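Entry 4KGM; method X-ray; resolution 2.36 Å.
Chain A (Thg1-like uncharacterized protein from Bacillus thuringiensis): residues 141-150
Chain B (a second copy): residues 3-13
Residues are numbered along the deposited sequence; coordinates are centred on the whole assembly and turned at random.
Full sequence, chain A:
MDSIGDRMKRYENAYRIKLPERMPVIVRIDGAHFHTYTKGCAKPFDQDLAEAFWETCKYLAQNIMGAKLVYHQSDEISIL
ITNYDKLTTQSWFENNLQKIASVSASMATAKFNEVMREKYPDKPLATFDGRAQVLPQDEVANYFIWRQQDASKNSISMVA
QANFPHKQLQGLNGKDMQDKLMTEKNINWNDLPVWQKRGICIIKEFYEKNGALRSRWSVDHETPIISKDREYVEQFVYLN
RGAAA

Chain A 141-150: ANYFIWRQQD
Chain B (3-13) SIGDRMKRYEN

No hydrogen bond crosses this helix pair; two copies of the protein meet through one tryptophan ring that has a methionine CB over one face and a glycine CA against its NE1, with an isoleucine filling the space beside it. Chain A 141-150 is helical throughout, and chain B is helical from 4 to 13, with phi/psi near -65/-37. Backbone N-H groups bond to carbonyls four residues back, for example A:Trp146 N to A:Asn142 O at 3.0 Å and B:Met8 N to B:Ile4 O at 3.1 Å; A:Asp150 N makes only weak bonds, to A:Trp146 O (3.2 Å) and A:Arg147 O (3.3 Å). The axes approach to 10.1 Å and cross at -116°, so the chains run obliquely, closer to antiparallel than parallel. The register is set by A:Trp146 CA to B:Gly5 CA, 6.6 Å, and A:Tyr143 CA to B:Met8 CA, 6.9 Å.

A:Trp146 (chi1 175°, t; chi2 53°) points toward chain B and has the largest covered area, 96 of the 410 Å² buried in total. B:Met8 CB lies over one face of its six-membered ring, 3.6 Å from the centroid and 16° off the normal, a CH-pi contact. B:Gly5 lets the indole come close to the backbone: A:Trp146 NE1 is 3.5 Å from B:Gly5 CA, and an ideal CB on the glycine would stand 3.3 Å from that nitrogen. B:Glu12 (t, t, chi3 -29°) reaches the ring edge, its OE1 4.3 Å from A:Trp146 CH2; both carboxylate oxygens are hydrogen-bonded elsewhere in the structure.

B:Met8 (m, m, t) is buried, and its unbranched thioether ends with CE against the chain A backbone. Its CE packs 3.5 Å from A:Asn142 C and 3.5 Å from A:Tyr143 N, while B:Met8 SD sits 4.1 Å from A:Tyr143 CB, at the edge of the tyrosine ring (chi1 171°, t; chi2 80°).

B:Ile4, extended in t, t, sends CD1 to 3.3 Å from A:Asn142 O, 3.9 Å from A:Trp146 CB and 4.4 Å from A:Ile145 CG2 (A:Ile145 m, t), an aliphatic chain whose extended end suits these mostly apolar neighbours. The carbonyl it touches already accepts the helical bond from A:Trp146 N. A:Gln149 (m, t, chi3 9°) is exposed and points toward chain B, its OE1 4.3 Å from B:Ile4 CG2. B:Arg7 (m, t, m, chi4 -87°) leaves its backbone sideways, but its end comes nearer, NH2 lying 4.0 Å from A:Asn142 CG (A:Asn142 chi1 -73°, m) with the asparagine at the guanidinium edge.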

# COMPACT_ATOMS: atom_id res chain seq x y z
N ALA A 141 12.43 -10.23 18.85
CA ALA A 141 13.73 -10.73 19.28
C ALA A 141 14.48 -11.29 18.08
O ALA A 141 15.65 -10.99 17.87
CB ALA A 141 13.56 -11.80 20.34
N ASN A 142 13.78 -12.09 17.27
CA ASN A 142 14.35 -12.65 16.06
C ASN A 142 14.85 -11.59 15.07
O ASN A 142 15.74 -11.86 14.27
CB ASN A 142 13.36 -13.59 15.37
CG ASN A 142 13.18 -14.90 16.11
OD1 ASN A 142 12.09 -15.20 16.61
ND2 ASN A 142 14.24 -15.69 16.18
N TYR A 143 14.28 -10.39 15.13
CA TYR A 143 14.73 -9.30 14.27
C TYR A 143 16.13 -8.83 14.66
O TYR A 143 17.01 -8.71 13.81
CB TYR A 143 13.76 -8.11 14.30
CG TYR A 143 14.32 -6.90 13.58
CD1 TYR A 143 14.27 -6.81 12.20
CD2 TYR A 143 14.92 -5.86 14.29
CE1 TYR A 143 14.79 -5.72 11.54
CE2 TYR A 143 15.44 -4.76 13.63
CZ TYR A 143 15.38 -4.70 12.26
OH TYR A 143 15.89 -3.60 11.60
N PHE A 144 16.31 -8.55 15.94
CA PHE A 144 17.60 -8.07 16.44
C PHE A 144 18.66 -9.17 16.40
O PHE A 144 19.84 -8.90 16.18
CB PHE A 144 17.45 -7.50 17.85
CG PHE A 144 16.56 -6.29 17.92
CD1 PHE A 144 17.04 -5.05 17.53
CD2 PHE A 144 15.26 -6.39 18.37
CE1 PHE A 144 16.23 -3.93 17.59
CE2 PHE A 144 14.44 -5.28 18.43
CZ PHE A 144 14.92 -4.04 18.04
N ILE A 145 18.23 -10.42 16.60
CA ILE A 145 19.11 -11.57 16.44
C ILE A 145 19.60 -11.62 14.99
O ILE A 145 20.77 -11.90 14.73
CB ILE A 145 18.39 -12.89 16.78
CG1 ILE A 145 18.08 -12.96 18.27
CG2 ILE A 145 19.23 -14.09 16.37
CD1 ILE A 145 17.21 -14.13 18.66
N TRP A 146 18.69 -11.32 14.07
CA TRP A 146 19.03 -11.28 12.65
C TRP A 146 19.99 -10.13 12.36
O TRP A 146 20.86 -10.24 11.50
CB TRP A 146 17.75 -11.12 11.82
CG TRP A 146 17.97 -10.94 10.35
CD1 TRP A 146 18.71 -11.74 9.53
CD2 TRP A 146 17.42 -9.92 9.52
NE1 TRP A 146 18.67 -11.27 8.24
CE2 TRP A 146 17.88 -10.15 8.21
CE3 TRP A 146 16.59 -8.82 9.76
CZ2 TRP A 146 17.53 -9.33 7.14
CZ3 TRP A 146 16.24 -8.00 8.69
CH2 TRP A 146 16.72 -8.26 7.40
N ARG A 147 19.84 -9.04 13.11
CA ARG A 147 20.69 -7.87 12.93
C ARG A 147 22.07 -8.07 13.55
O ARG A 147 23.07 -7.60 13.02
CB ARG A 147 20.02 -6.63 13.52
CG ARG A 147 18.79 -6.15 12.76
CD ARG A 147 19.18 -5.51 11.43
NE ARG A 147 19.21 -6.46 10.33
CZ ARG A 147 19.76 -6.21 9.14
NH1 ARG A 147 20.33 -5.04 8.91
NH2 ARG A 147 19.75 -7.13 8.19
N GLN A 148 22.12 -8.78 14.68
CA GLN A 148 23.39 -9.10 15.32
C GLN A 148 24.20 -10.10 14.50
O GLN A 148 25.43 -10.05 14.47
CB GLN A 148 23.17 -9.63 16.74
CG GLN A 148 22.99 -8.56 17.79
CD GLN A 148 22.98 -9.12 19.20
OE1 GLN A 148 22.77 -10.32 19.40
NE2 GLN A 148 23.23 -8.26 20.18
N GLN A 149 23.50 -11.03 13.84
CA GLN A 149 24.16 -12.00 12.98
C GLN A 149 24.71 -11.32 11.73
O GLN A 149 25.68 -11.79 11.13
CB GLN A 149 23.21 -13.14 12.61
CG GLN A 149 22.87 -14.06 13.77
CD GLN A 149 21.84 -15.12 13.40
OE1 GLN A 149 21.49 -15.29 12.23
NE2 GLN A 149 21.36 -15.85 14.40
N ASP A 150 24.09 -10.22 11.34
CA ASP A 150 24.57 -9.42 10.22
C ASP A 150 25.66 -8.48 10.71
O ASP A 150 26.46 -7.97 9.92
CB ASP A 150 23.42 -8.63 9.59
CG ASP A 150 23.86 -7.84 8.37
OD1 ASP A 150 24.21 -6.65 8.52
OD2 ASP A 150 23.85 -8.41 7.26
N SER B 3 14.38 -20.03 6.73
CA SER B 3 15.49 -19.14 7.05
C SER B 3 15.01 -17.86 7.72
O SER B 3 14.06 -17.22 7.25
CB SER B 3 16.30 -18.80 5.79
OG SER B 3 17.34 -17.89 6.08
N ILE B 4 15.66 -17.49 8.82
CA ILE B 4 15.30 -16.29 9.57
C ILE B 4 15.45 -15.02 8.73
O ILE B 4 14.62 -14.11 8.80
CB ILE B 4 16.12 -16.17 10.88
CG1 ILE B 4 15.86 -14.83 11.57
CG2 ILE B 4 17.61 -16.36 10.60
CD1 ILE B 4 16.61 -14.66 12.86
N GLY B 5 16.49 -14.98 7.91
CA GLY B 5 16.72 -13.85 7.02
C GLY B 5 15.66 -13.77 5.94
O GLY B 5 15.37 -12.69 5.41
N ASP B 6 15.08 -14.91 5.60
CA ASP B 6 14.04 -14.97 4.58
C ASP B 6 12.68 -14.52 5.11
O ASP B 6 11.90 -13.92 4.38
CB ASP B 6 13.94 -16.38 3.98
CG ASP B 6 15.09 -16.69 3.04
OD1 ASP B 6 15.65 -15.74 2.45
OD2 ASP B 6 15.44 -17.88 2.90
N ARG B 7 12.40 -14.82 6.38
CA ARG B 7 11.17 -14.36 7.01
C ARG B 7 11.22 -12.85 7.20
O ARG B 7 10.27 -12.14 6.86
CB ARG B 7 10.95 -15.03 8.36
CG ARG B 7 10.58 -16.50 8.29
CD ARG B 7 9.92 -16.94 9.58
NE ARG B 7 10.54 -16.33 10.75
CZ ARG B 7 11.60 -16.83 11.38
NH1 ARG B 7 12.17 -17.95 10.95
NH2 ARG B 7 12.10 -16.20 12.44
N MET B 8 12.33 -12.36 7.75
CA MET B 8 12.51 -10.94 7.99
C MET B 8 12.42 -10.14 6.70
O MET B 8 11.83 -9.06 6.66
CB MET B 8 13.86 -10.68 8.67
CG MET B 8 13.93 -11.23 10.08
SD MET B 8 12.65 -10.53 11.12
CE MET B 8 12.59 -11.74 12.43
N LYS B 9 13.01 -10.68 5.64
CA LYS B 9 12.96 -10.04 4.33
C LYS B 9 11.52 -9.89 3.84
O LYS B 9 11.18 -8.89 3.22
CB LYS B 9 13.80 -10.82 3.31
N ARG B 10 10.69 -10.89 4.13
CA ARG B 10 9.28 -10.83 3.76
C ARG B 10 8.52 -9.82 4.63
O ARG B 10 7.64 -9.11 4.15
CB ARG B 10 8.62 -12.21 3.86
CG ARG B 10 9.18 -13.23 2.88
CD ARG B 10 8.19 -14.36 2.62
NE ARG B 10 7.77 -15.02 3.85
CZ ARG B 10 8.36 -16.09 4.37
NH1 ARG B 10 9.42 -16.62 3.78
NH2 ARG B 10 7.90 -16.62 5.50
N TYR B 11 8.86 -9.77 5.92
CA TYR B 11 8.28 -8.80 6.83
C TYR B 11 8.57 -7.38 6.38
O TYR B 11 7.71 -6.50 6.47
CB TYR B 11 8.83 -9.01 8.24
CG TYR B 11 8.22 -10.18 8.98
CD1 TYR B 11 6.85 -10.34 9.05
CD2 TYR B 11 9.03 -11.12 9.61
CE1 TYR B 11 6.29 -11.41 9.72
CE2 TYR B 11 8.48 -12.19 10.28
CZ TYR B 11 7.11 -12.33 10.34
OH TYR B 11 6.56 -13.40 11.01
N GLU B 12 9.78 -7.16 5.88
CA GLU B 12 10.20 -5.85 5.42
C GLU B 12 9.57 -5.53 4.06
O GLU B 12 9.17 -4.39 3.81
CB GLU B 12 11.72 -5.79 5.33
CG GLU B 12 12.27 -4.47 4.82
CD GLU B 12 13.78 -4.46 4.72
OE1 GLU B 12 14.43 -5.19 5.50
OE2 GLU B 12 14.32 -3.74 3.86
N ASN B 13 9.48 -6.54 3.20
CA ASN B 13 8.92 -6.34 1.87
C ASN B 13 7.42 -6.08 1.88
O ASN B 13 6.85 -5.63 0.89
CB ASN B 13 9.25 -7.52 0.96
CG ASN B 13 10.73 -7.60 0.62
OD1 ASN B 13 11.45 -6.60 0.68
ND2 ASN B 13 11.19 -8.80 0.26